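Side-chain contacts in possible translation initiation inhibitor (Rhodopseudomonas palustris, PDB 3LME), which is of unknown function but belongs to the YjgF-like family, small alpha/beta proteins that assemble as trimers: residues A[35-40]-A[56-61]; A[42-45]-A[50-53]; A[68-73]-A[95-100]; A[112-115]-A[120-123]. The protein carries 1 engineered substitution. All coordinates share one frame; numbering follows the deposited sequence.

Contact 1. Residues A[35-40]-A[56-61]; sequences HGTDRV and FDNMLA. Engineered in segment 35-40: His35 (natural residue Arg).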
loop_
_atom_site.group_PDB
_atom_site.type_symbol
_atom_site.label_atom_id
_atom_site.label_comp_id
_atom_site.label_asym_id
_atom_site.label_seq_id
_atom_site.Cartn_x
_atom_site.Cartn_y
_atom_site.Cartn_z
ATOM N N HIS A 35 -14.571 -4.575 0.225
ATOM C CA HIS A 35 -14.774 -5.996 0.444
ATOM C C HIS A 35 -16.091 -6.487 -0.096
ATOM O O HIS A 35 -16.852 -5.704 -0.668
ATOM C CB HIS A 35 -14.469 -6.448 1.883
ATOM C CG HIS A 35 -15.116 -5.622 2.933
ATOM N ND1 HIS A 35 -16.256 -6.029 3.599
ATOM C CD2 HIS A 35 -14.790 -4.410 3.443
ATOM C CE1 HIS A 35 -16.618 -5.095 4.464
ATOM N NE2 HIS A 35 -15.751 -4.097 4.383
ATOM N N GLY A 36 -16.340 -7.786 0.047
ATOM C CA GLY A 36 -17.438 -8.475 -0.641
ATOM C C GLY A 36 -18.805 -8.262 -0.027
ATOM O O GLY A 36 -19.564 -9.219 0.156
ATOM N N THR A 37 -19.133 -7.008 0.282
ATOM C CA THR A 37 -20.462 -6.666 0.775
ATOM C C THR A 37 -21.390 -6.314 -0.375
ATOM O O THR A 37 -20.926 -5.895 -1.438
ATOM C CB THR A 37 -20.429 -5.436 1.654
ATOM O OG1 THR A 37 -19.813 -4.376 0.919
ATOM C CG2 THR A 37 -19.674 -5.710 2.922
ATOM N N ASP A 38 -22.693 -6.488 -0.135
ATOM C CA ASP A 38 -23.752 -6.074 -1.037
ATOM C C ASP A 38 -23.923 -4.590 -0.873
ATOM O O ASP A 38 -24.109 -4.126 0.241
ATOM C CB ASP A 38 -25.057 -6.795 -0.634
ATOM C CG ASP A 38 -26.301 -6.353 -1.448
ATOM O OD1 ASP A 38 -26.509 -5.134 -1.677
ATOM O OD2 ASP A 38 -27.085 -7.253 -1.836
ATOM N N ARG A 39 -23.913 -3.854 -1.979
ATOM C CA ARG A 39 -23.989 -2.389 -1.931
ATOM C C ARG A 39 -25.225 -1.850 -1.229
ATOM O O ARG A 39 -25.179 -0.763 -0.657
ATOM C CB ARG A 39 -23.812 -1.738 -3.317
ATOM C CG ARG A 39 -24.652 -2.277 -4.474
ATOM C CD ARG A 39 -24.706 -1.264 -5.639
ATOM N NE ARG A 39 -25.038 0.110 -5.201
ATOM C CZ ARG A 39 -26.282 0.614 -5.063
ATOM N NH1 ARG A 39 -27.369 -0.116 -5.319
ATOM N NH2 ARG A 39 -26.458 1.870 -4.664
ATOM N N VAL A 40 -26.314 -2.622 -1.260
ATOM C CA VAL A 40 -27.630 -2.174 -0.776
ATOM C C VAL A 40 -27.739 -2.361 0.729
ATOM O O VAL A 40 -28.002 -1.410 1.450
ATOM C CB VAL A 40 -28.798 -2.882 -1.549
ATOM C CG1 VAL A 40 -30.159 -2.572 -0.951
ATOM C CG2 VAL A 40 -28.776 -2.513 -3.042
ATOM N N PHE A 56 -14.168 -7.683 -5.869
ATOM C CA PHE A 56 -13.664 -7.114 -7.120
ATOM C C PHE A 56 -14.672 -6.205 -7.844
ATOM O O PHE A 56 -14.313 -5.090 -8.264
ATOM C CB PHE A 56 -13.169 -8.203 -8.034
ATOM C CG PHE A 56 -11.793 -8.659 -7.726
ATOM C CD1 PHE A 56 -10.707 -7.948 -8.171
ATOM C CD2 PHE A 56 -11.580 -9.811 -6.988
ATOM C CE1 PHE A 56 -9.422 -8.385 -7.901
ATOM C CE2 PHE A 56 -10.273 -10.264 -6.689
ATOM C CZ PHE A 56 -9.208 -9.556 -7.139
ATOM N N ASP A 57 -15.925 -6.664 -7.966
ATOM C CA ASP A 57 -16.975 -5.860 -8.571
ATOM C C ASP A 57 -17.177 -4.531 -7.802
ATOM O O ASP A 57 -17.273 -3.460 -8.424
ATOM C CB ASP A 57 -18.290 -6.635 -8.646
ATOM C CG ASP A 57 -18.263 -7.821 -9.646
ATOM O OD1 ASP A 57 -17.374 -7.932 -10.534
ATOM O OD2 ASP A 57 -19.190 -8.657 -9.547
ATOM N N ASN A 58 -17.243 -4.565 -6.471
ATOM C CA ASN A 58 -17.375 -3.314 -5.760
ATOM C C ASN A 58 -16.241 -2.351 -6.102
ATOM O O ASN A 58 -16.489 -1.162 -6.322
ATOM C CB ASN A 58 -17.396 -3.516 -4.253
ATOM C CG ASN A 58 -18.699 -4.055 -3.743
ATOM O OD1 ASN A 58 -18.754 -4.635 -2.672
ATOM N ND2 ASN A 58 -19.753 -3.858 -4.485
ATOM N N MET A 59 -15.001 -2.860 -6.110
ATOM C CA MET A 59 -13.799 -2.043 -6.345
ATOM C C MET A 59 -13.939 -1.455 -7.749
ATOM O O MET A 59 -13.782 -0.226 -7.923
ATOM C CB MET A 59 -12.489 -2.868 -6.183
ATOM C CG MET A 59 -11.161 -2.105 -6.439
ATOM S SD MET A 59 -9.619 -3.045 -6.713
ATOM C CE MET A 59 -10.012 -4.077 -8.128
ATOM N N LEU A 60 -14.272 -2.315 -8.730
ATOM C CA LEU A 60 -14.323 -1.902 -10.151
ATOM C C LEU A 60 -15.411 -0.868 -10.446
ATOM O O LEU A 60 -15.240 -0.030 -11.318
ATOM C CB LEU A 60 -14.406 -3.103 -11.106
ATOM C CG LEU A 60 -13.083 -3.880 -11.198
ATOM C CD1 LEU A 60 -13.267 -5.241 -11.806
ATOM C CD2 LEU A 60 -11.920 -3.087 -11.907
ATOM N N ALA A 61 -16.504 -0.933 -9.692
ATOM C CA ALA A 61 -17.577 0.041 -9.769
ATOM C C ALA A 61 -17.109 1.409 -9.274
ATOM O O ALA A 61 -17.352 2.434 -9.899
ATOM C CB ALA A 61 -18.781 -0.431 -8.981
#
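The inverse gamma turn centred on Gly36 sets the carbonyl groups of His35 and Thr37 against Asn58 of helix 48-64. The turn rests on a weak backbone bond, Thr37 N to His35 O at 2.8 Å, and the two carbonyl oxygens converge on one end of the Asn58 amide. The atom modelled there, Asn58 OD1, lies 3.0 Å from His35 O and 2.8 Å from Thr37 O. Because this amide is probably flipped in the model, oxygen and nitrogen may be exchanged, and the bonding cannot be read from these separations alone. The tip reaches the turn because CG of Asn58 stands anti to its carbonyl carbon (chi1 -76°), and its bond from CA to CB is directed at the loop.

In the fold, this is where the chain leaves strand 28-35 and passes along the helix lying on the sheet; the closest backbone approach is 7.2 Å, between His35 CA and Asn58 CA. The Thr37 side chain crosses that of Asn58 at roughly a right angle. Ile13 packs on both residues, and Met34 also touches Asn58. The bond from CA to CB of His35, an engineered residue, points away from the helix, and its ND1 is hydrogen-bonded to Asp118. Farther along, the loop bends through an Asx turn at Asp38.

Contact 2. Residues A[42-45]-A[50-53]; sequences GKMV and ARIR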
loop_
_atom_site.group_PDB
_atom_site.type_symbol
_atom_site.label_atom_id
_atom_site.label_comp_id
_atom_site.label_asym_id
_atom_site.label_seq_id
_atom_site.Cartn_x
_atom_site.Cartn_y
_atom_site.Cartn_z
ATOM N N GLY A 42 -25.234 -3.702 2.775
ATOM C CA GLY A 42 -23.945 -3.539 3.477
ATOM C C GLY A 42 -23.452 -4.832 4.126
ATOM O O GLY A 42 -22.387 -4.851 4.759
ATOM N N LYS A 43 -24.243 -5.896 3.950
ATOM C CA LYS A 43 -23.946 -7.220 4.445
ATOM C C LYS A 43 -23.078 -8.059 3.481
ATOM O O LYS A 43 -23.110 -7.883 2.247
ATOM C CB LYS A 43 -25.249 -7.956 4.781
ATOM C CG LYS A 43 -26.044 -7.341 5.938
ATOM C CD LYS A 43 -25.487 -7.673 7.333
ATOM C CE LYS A 43 -25.625 -6.454 8.283
ATOM N NZ LYS A 43 -24.810 -6.585 9.551
ATOM N N MET A 44 -22.291 -8.960 4.075
ATOM C CA MET A 44 -21.343 -9.771 3.339
ATOM C C MET A 44 -22.075 -10.868 2.611
ATOM O O MET A 44 -23.033 -11.423 3.097
ATOM C CB MET A 44 -20.295 -10.379 4.275
ATOM C CG MET A 44 -19.247 -9.378 4.829
ATOM S SD MET A 44 -18.102 -10.119 6.049
ATOM C CE MET A 44 -19.202 -10.983 7.197
ATOM N N VAL A 45 -21.598 -11.195 1.434
ATOM C CA VAL A 45 -22.276 -12.142 0.587
ATOM C C VAL A 45 -21.838 -13.571 0.962
ATOM O O VAL A 45 -20.753 -13.762 1.525
ATOM C CB VAL A 45 -21.984 -11.746 -0.878
ATOM C CG1 VAL A 45 -21.861 -12.941 -1.778
ATOM C CG2 VAL A 45 -23.024 -10.723 -1.366
ATOM N N ALA A 50 -18.159 -16.118 -4.474
ATOM C CA ALA A 50 -19.115 -15.044 -4.597
ATOM C C ALA A 50 -18.588 -13.860 -3.821
ATOM O O ALA A 50 -18.703 -12.737 -4.281
ATOM C CB ALA A 50 -20.470 -15.477 -4.076
ATOM N N ARG A 51 -17.979 -14.107 -2.660
ATOM C CA ARG A 51 -17.469 -13.034 -1.796
ATOM C C ARG A 51 -16.357 -12.244 -2.442
ATOM O O ARG A 51 -16.375 -11.022 -2.450
ATOM C CB ARG A 51 -16.942 -13.614 -0.508
ATOM C CG ARG A 51 -16.706 -12.592 0.543
ATOM C CD ARG A 51 -17.973 -12.297 1.330
ATOM N NE ARG A 51 -17.629 -12.222 2.741
ATOM C CZ ARG A 51 -17.805 -13.218 3.610
ATOM N NH1 ARG A 51 -17.428 -13.052 4.878
ATOM N NH2 ARG A 51 -18.380 -14.354 3.224
ATOM N N ILE A 52 -15.390 -12.965 -2.987
ATOM C CA ILE A 52 -14.268 -12.369 -3.640
ATOM C C ILE A 52 -14.644 -11.697 -4.957
ATOM O O ILE A 52 -14.189 -10.556 -5.213
ATOM C CB ILE A 52 -13.161 -13.389 -3.822
ATOM C CG1 ILE A 52 -12.413 -13.545 -2.499
ATOM C CG2 ILE A 52 -12.195 -12.941 -4.918
ATOM C CD1 ILE A 52 -11.694 -14.829 -2.368
ATOM N N ARG A 53 -15.459 -12.368 -5.791
ATOM C CA ARG A 53 -15.969 -11.734 -7.032
ATOM C C ARG A 53 -16.644 -10.394 -6.685
ATOM O O ARG A 53 -16.387 -9.365 -7.328
ATOM C CB ARG A 53 -16.900 -12.670 -7.830
ATOM C CG ARG A 53 -17.550 -12.062 -9.098
ATOM C CD ARG A 53 -16.502 -11.388 -10.029
ATOM N NE ARG A 53 -17.002 -10.771 -11.286
ATOM C CZ ARG A 53 -17.131 -11.411 -12.454
ATOM N NH1 ARG A 53 -16.846 -12.698 -12.530
ATOM N NH2 ARG A 53 -17.553 -10.768 -13.543
#
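Arg51, in the first turn of helix 48-64, lays its side chain across Met44 and Val45 of the incoming loop. Its CG leaves CB anti to the backbone N (chi1 -166°), and bends at chi2 and chi3 then bring the outer half over the loop. CD is the first atom to meet it, 3.1 Å from Val45 O. NE follows, 3.6 Å from Met44 CB, while its polar partner is Asp118 in a salt bridge outside the two segments. At CZ the guanidinium spreads with Met44 CB over one face, 3.4 Å above the plane and displaced toward the rim. The two terminal nitrogens then part company. NH1 goes to the thioether, 3.2 Å from Met44 SD, with Met44 CE also beside it. Arg51 NH2 returns to the backbone and gives a weak hydrogen bond to Val45 O, 3.0 Å long but bent to 123° at the hydrogen.

Beside this polar strip, Val45 CG1 touches Ala50 CB at 3.7 Å, a small apolar patch near the beginning of the helix. The loop is also tied to the end of strand 28-35, by backbone hydrogen bonding between Val45 and Gly36. Since the bond to Val45 O is poorly directed, the Asp118 salt bridge probably does most to orient the guanidinium, with Met44 CB packed over the rim of one face.

Contact 3. Residues A[68-73]-A[95-100]; sequences ATKADA and KDIWGD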
loop_
_atom_site.group_PDB
_atom_site.type_symbol
_atom_site.label_atom_id
_atom_site.label_comp_id
_atom_site.label_asym_id
_atom_site.label_seq_id
_atom_site.Cartn_x
_atom_site.Cartn_y
_atom_site.Cartn_z
ATOM N N ALA A 68 -12.230 5.024 -14.622
ATOM C CA ALA A 68 -11.209 4.017 -14.819
ATOM C C ALA A 68 -11.866 2.699 -15.064
ATOM O O ALA A 68 -12.938 2.425 -14.534
ATOM C CB ALA A 68 -10.337 3.925 -13.619
ATOM N N THR A 69 -11.207 1.868 -15.849
ATOM C CA THR A 69 -11.682 0.514 -16.109
ATOM C C THR A 69 -10.700 -0.477 -15.481
ATOM O O THR A 69 -9.622 -0.080 -15.008
ATOM C CB THR A 69 -11.725 0.243 -17.614
ATOM O OG1 THR A 69 -10.430 0.508 -18.173
ATOM C CG2 THR A 69 -12.740 1.145 -18.284
ATOM N N LYS A 70 -11.066 -1.762 -15.514
ATOM C CA LYS A 70 -10.190 -2.842 -15.064
ATOM C C LYS A 70 -8.842 -2.877 -15.792
ATOM O O LYS A 70 -7.887 -3.460 -15.298
ATOM C CB LYS A 70 -10.882 -4.187 -15.259
ATOM C CG LYS A 70 -10.594 -4.796 -16.626
ATOM C CD LYS A 70 -11.535 -5.891 -16.994
ATOM C CE LYS A 70 -11.146 -6.405 -18.341
ATOM N NZ LYS A 70 -12.061 -7.475 -18.768
ATOM N N ALA A 71 -8.763 -2.280 -16.975
ATOM C CA ALA A 71 -7.518 -2.319 -17.776
ATOM C C ALA A 71 -6.566 -1.168 -17.373
ATOM O O ALA A 71 -5.427 -1.080 -17.838
ATOM C CB ALA A 71 -7.844 -2.292 -19.300
ATOM N N ASP A 72 -7.063 -0.295 -16.500
ATOM C CA ASP A 72 -6.312 0.823 -15.959
ATOM C C ASP A 72 -5.677 0.526 -14.607
ATOM O O ASP A 72 -5.139 1.454 -14.006
ATOM C CB ASP A 72 -7.228 2.054 -15.818
ATOM C CG ASP A 72 -7.846 2.484 -17.152
ATOM O OD1 ASP A 72 -7.261 2.136 -18.185
ATOM O OD2 ASP A 72 -8.906 3.161 -17.179
ATOM N N ALA A 73 -5.733 -0.716 -14.107
ATOM C CA ALA A 73 -5.210 -1.003 -12.754
ATOM C C ALA A 73 -3.692 -0.990 -12.717
ATOM O O ALA A 73 -3.074 -1.720 -13.456
ATOM C CB ALA A 73 -5.707 -2.306 -12.250
ATOM N N LYS A 95 -9.023 -14.637 -13.333
ATOM C CA LYS A 95 -9.183 -15.238 -14.672
ATOM C C LYS A 95 -10.554 -14.899 -15.261
ATOM O O LYS A 95 -10.692 -14.681 -16.464
ATOM C CB LYS A 95 -8.988 -16.754 -14.661
ATOM C CG LYS A 95 -7.550 -17.183 -14.968
ATOM C CD LYS A 95 -7.382 -18.684 -14.823
ATOM C CE LYS A 95 -5.944 -19.036 -14.409
ATOM N NZ LYS A 95 -5.010 -19.300 -15.583
ATOM N N ASP A 96 -11.565 -14.834 -14.400
ATOM C CA ASP A 96 -12.908 -14.559 -14.859
ATOM C C ASP A 96 -13.035 -13.135 -15.393
ATOM O O ASP A 96 -13.791 -12.874 -16.333
ATOM C CB ASP A 96 -13.904 -14.740 -13.719
ATOM C CG ASP A 96 -14.283 -16.199 -13.459
ATOM O OD1 ASP A 96 -13.977 -17.118 -14.294
ATOM O OD2 ASP A 96 -14.914 -16.394 -12.376
ATOM N N ILE A 97 -12.303 -12.217 -14.772
ATOM C CA ILE A 97 -12.480 -10.807 -15.040
ATOM C C ILE A 97 -11.542 -10.373 -16.149
ATOM O O ILE A 97 -11.963 -9.719 -17.099
ATOM C CB ILE A 97 -12.326 -9.955 -13.739
ATOM C CG1 ILE A 97 -13.498 -10.261 -12.794
ATOM C CG2 ILE A 97 -12.233 -8.463 -14.048
ATOM C CD1 ILE A 97 -13.513 -9.462 -11.525
ATOM N N TRP A 98 -10.286 -10.777 -16.043
ATOM C CA TRP A 98 -9.236 -10.302 -16.923
ATOM C C TRP A 98 -8.994 -11.240 -18.115
ATOM O O TRP A 98 -8.205 -10.937 -19.001
ATOM C CB TRP A 98 -7.938 -10.058 -16.114
ATOM C CG TRP A 98 -7.866 -8.664 -15.524
ATOM C CD1 TRP A 98 -7.371 -7.555 -16.136
ATOM C CD2 TRP A 98 -8.311 -8.240 -14.219
ATOM N NE1 TRP A 98 -7.481 -6.466 -15.305
ATOM C CE2 TRP A 98 -8.061 -6.854 -14.127
ATOM C CE3 TRP A 98 -8.885 -8.895 -13.122
ATOM C CZ2 TRP A 98 -8.369 -6.103 -12.969
ATOM C CZ3 TRP A 98 -9.203 -8.151 -11.980
ATOM C CH2 TRP A 98 -8.951 -6.767 -11.915
ATOM N N GLY A 99 -9.667 -12.377 -18.130
ATOM C CA GLY A 99 -9.453 -13.354 -19.166
ATOM C C GLY A 99 -8.044 -13.878 -19.072
ATOM O O GLY A 99 -7.572 -14.216 -17.983
ATOM N N ASP A 100 -7.372 -13.942 -20.220
ATOM C CA ASP A 100 -5.983 -14.388 -20.272
ATOM C C ASP A 100 -4.980 -13.233 -20.083
ATOM O O ASP A 100 -3.769 -13.435 -20.245
ATOM C CB ASP A 100 -5.710 -15.145 -21.572
ATOM C CG ASP A 100 -5.680 -14.225 -22.810
ATOM O OD1 ASP A 100 -5.964 -12.989 -22.696
ATOM O OD2 ASP A 100 -5.372 -14.766 -23.906
#
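Two hydrogen bonds run in opposite directions between Lys70 and the end of helix 83-98: the ammonium gives to the backbone of Ile97, and the indole N-H of Trp98 gives to the lysine's own carbonyl. Lys70 NZ donates to Ile97 O at 2.8 Å, with a C=O...N angle of 154° and the nitrogen tilted from the carbonyl plane. In return Trp98 NE1 donates to Lys70 O at 3.0 Å. That bond is bent, 139° at the hydrogen, and NE1 sits well above the plane of the accepting carbonyl. The Lys70 and Trp98 side chains run past each other in opposite directions.

The carbonyl taken by the ammonium belongs to the last turn of helix 83-98, which stops as Gly99 adopts a positive phi; the negative end of the helix would favour a cation there. This helix is the connection of a beta-alpha-beta crossover between the neighbouring parallel strands 73-80 and 106-110, and the loop holding Lys70 leads directly into the first of them. Thr69 and Asp72 brace that loop, Asp72 OD2 accepting from Thr69 N at 3.0 Å.

Packing adds to the polar pair. Extended beyond CG, Lys70 carries CD over a face of the Trp98 ring, and its CG lies 3.8 Å from Trp98 NE1. The ammonium is 5.6 Å from the five-membered ring centroid, a cation-pi attraction that is weak at most. Ile97 CG2 approaches Lys70 CD to 4.0 Å and also lies over one face of the indole, toward its rim. Farther out, Leu60 of helix 48-64 packs on Lys70, and Tyr103 on Trp98.

Contact 4. Residues A[112-115]-A[120-123]; sequences PALD and AEID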
loop_
_atom_site.group_PDB
_atom_site.type_symbol
_atom_site.label_atom_id
_atom_site.label_comp_id
_atom_site.label_asym_id
_atom_site.label_seq_id
_atom_site.Cartn_x
_atom_site.Cartn_y
_atom_site.Cartn_z
ATOM N N PRO A 112 -4.383 -10.984 10.014
ATOM C CA PRO A 112 -5.243 -11.727 10.964
ATOM C C PRO A 112 -6.718 -11.306 10.986
ATOM O O PRO A 112 -7.588 -12.160 11.076
ATOM C CB PRO A 112 -4.587 -11.454 12.332
ATOM C CG PRO A 112 -3.241 -10.839 12.022
ATOM C CD PRO A 112 -3.453 -10.099 10.733
ATOM N N ALA A 113 -7.007 -10.012 10.908
ATOM C CA ALA A 113 -8.406 -9.566 10.965
ATOM C C ALA A 113 -8.713 -8.465 9.948
ATOM O O ALA A 113 -7.827 -7.670 9.599
ATOM C CB ALA A 113 -8.787 -9.125 12.389
ATOM N N LEU A 114 -9.962 -8.425 9.469
ATOM C CA LEU A 114 -10.348 -7.478 8.401
ATOM C C LEU A 114 -11.539 -6.624 8.790
ATOM O O LEU A 114 -12.213 -6.942 9.768
ATOM C CB LEU A 114 -10.653 -8.236 7.093
ATOM C CG LEU A 114 -9.380 -8.573 6.333
ATOM C CD1 LEU A 114 -9.673 -9.316 5.076
ATOM C CD2 LEU A 114 -8.602 -7.311 6.032
ATOM N N ASP A 115 -11.804 -5.554 8.033
ATOM C CA ASP A 115 -13.140 -4.920 8.078
ATOM C C ASP A 115 -14.183 -6.054 8.387
ATOM O O ASP A 115 -14.293 -7.028 7.623
ATOM C CB ASP A 115 -13.485 -4.212 6.724
ATOM C CG ASP A 115 -12.924 -2.727 6.585
ATOM O OD1 ASP A 115 -12.098 -2.215 7.401
ATOM O OD2 ASP A 115 -13.319 -2.063 5.589
ATOM N N ALA A 120 -11.441 -11.170 2.949
ATOM C CA ALA A 120 -10.608 -10.530 1.946
ATOM C C ALA A 120 -10.985 -9.073 1.792
ATOM O O ALA A 120 -12.167 -8.725 1.787
ATOM C CB ALA A 120 -10.716 -11.246 0.607
ATOM N N GLU A 121 -9.974 -8.227 1.668
ATOM C CA GLU A 121 -10.189 -6.826 1.391
ATOM C C GLU A 121 -9.148 -6.430 0.348
ATOM O O GLU A 121 -8.063 -7.013 0.320
ATOM C CB GLU A 121 -10.013 -6.039 2.675
ATOM C CG GLU A 121 -10.366 -4.575 2.584
ATOM C CD GLU A 121 -10.540 -3.953 3.954
ATOM O OE1 GLU A 121 -10.585 -2.713 4.044
ATOM O OE2 GLU A 121 -10.641 -4.705 4.954
ATOM N N ILE A 122 -9.480 -5.477 -0.525
ATOM C CA ILE A 122 -8.584 -5.149 -1.628
ATOM C C ILE A 122 -8.377 -3.663 -1.773
ATOM O O ILE A 122 -9.285 -2.914 -1.527
ATOM C CB ILE A 122 -9.028 -5.809 -2.988
ATOM C CG1 ILE A 122 -7.998 -5.554 -4.100
ATOM C CG2 ILE A 122 -10.390 -5.293 -3.464
ATOM C CD1 ILE A 122 -8.099 -6.509 -5.268
ATOM N N ASP A 123 -7.165 -3.265 -2.150
ATOM C CA ASP A 123 -6.806 -1.874 -2.469
ATOM C C ASP A 123 -6.425 -1.729 -3.930
ATOM O O ASP A 123 -5.506 -2.396 -4.395
ATOM C CB ASP A 123 -5.601 -1.431 -1.666
ATOM C CG ASP A 123 -5.932 -1.153 -0.242
ATOM O OD1 ASP A 123 -7.143 -1.202 0.098
ATOM O OD2 ASP A 123 -4.976 -0.885 0.534
#
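Polar contact between Asp115 and Glu121 begins with a single weak hydrogen bond, in which Asp115 N donates to Glu121 OE2 at 3.4 Å with an angle of 141° at the hydrogen. The glutamate reaches the loop because its chain is extended, CG anti to the backbone N (chi1 -173°), and its bond from CA to CB is already directed across from strand 120-127.

The second kind of approach is between like charges. Asp115 OD2 comes within 3.2 Å of Glu121 OE1, two acceptors facing each other, their carboxylate planes turned 47° apart. The other aspartate oxygen, OD1, has a stronger partner in a salt bridge to Arg87 of the third subunit.

Van der Waals packing comes from Leu114. Its apolar part is CD2 against Glu121 CB at 3.9 Å; the same methyl also meets a polar atom, Glu121 OE2, and CD1 lies against Ala120 N. Leu109 of the third subunit packs on Leu114, so the loop is held between its own sheet and a neighbour.

A sulfate, probably from the crystallisation liquor, lies about 5 Å from the Asp115 side chain and may mark a pocket at the subunit boundary, where ligand clefts lie in YjgF-like trimers. With Asp115 N reaching Glu121 only weakly and OD1 engaged by Arg87 of the third subunit, this loop probably depends on the neighbouring chain for its firmer polar tie.

Overall arrangement
Contacts 1 and 2 share helix 48-64 and lie 7 Å apart between centres, with contact 2 falling inside the chain interval spanned by contact 1; Asp38 N and Lys43 O, 2.8 Å apart, join their loops by a probable hydrogen bond. Contact 3 follows in sequence, where helix 83-98 ends beside the loop entering strand 73-80, and Phe56 and Leu60 connect it to contact 1. Contact 4 comes last, on strand 120-127, between strands 28-35 and 73-80. Contacts 3 and 4 sit on opposite sides of the chain's centre, 21 Å apart: contact 3 joins a helix end to the loop entering the sheet, contact 4 a loop to a central strand where the third subunit packs.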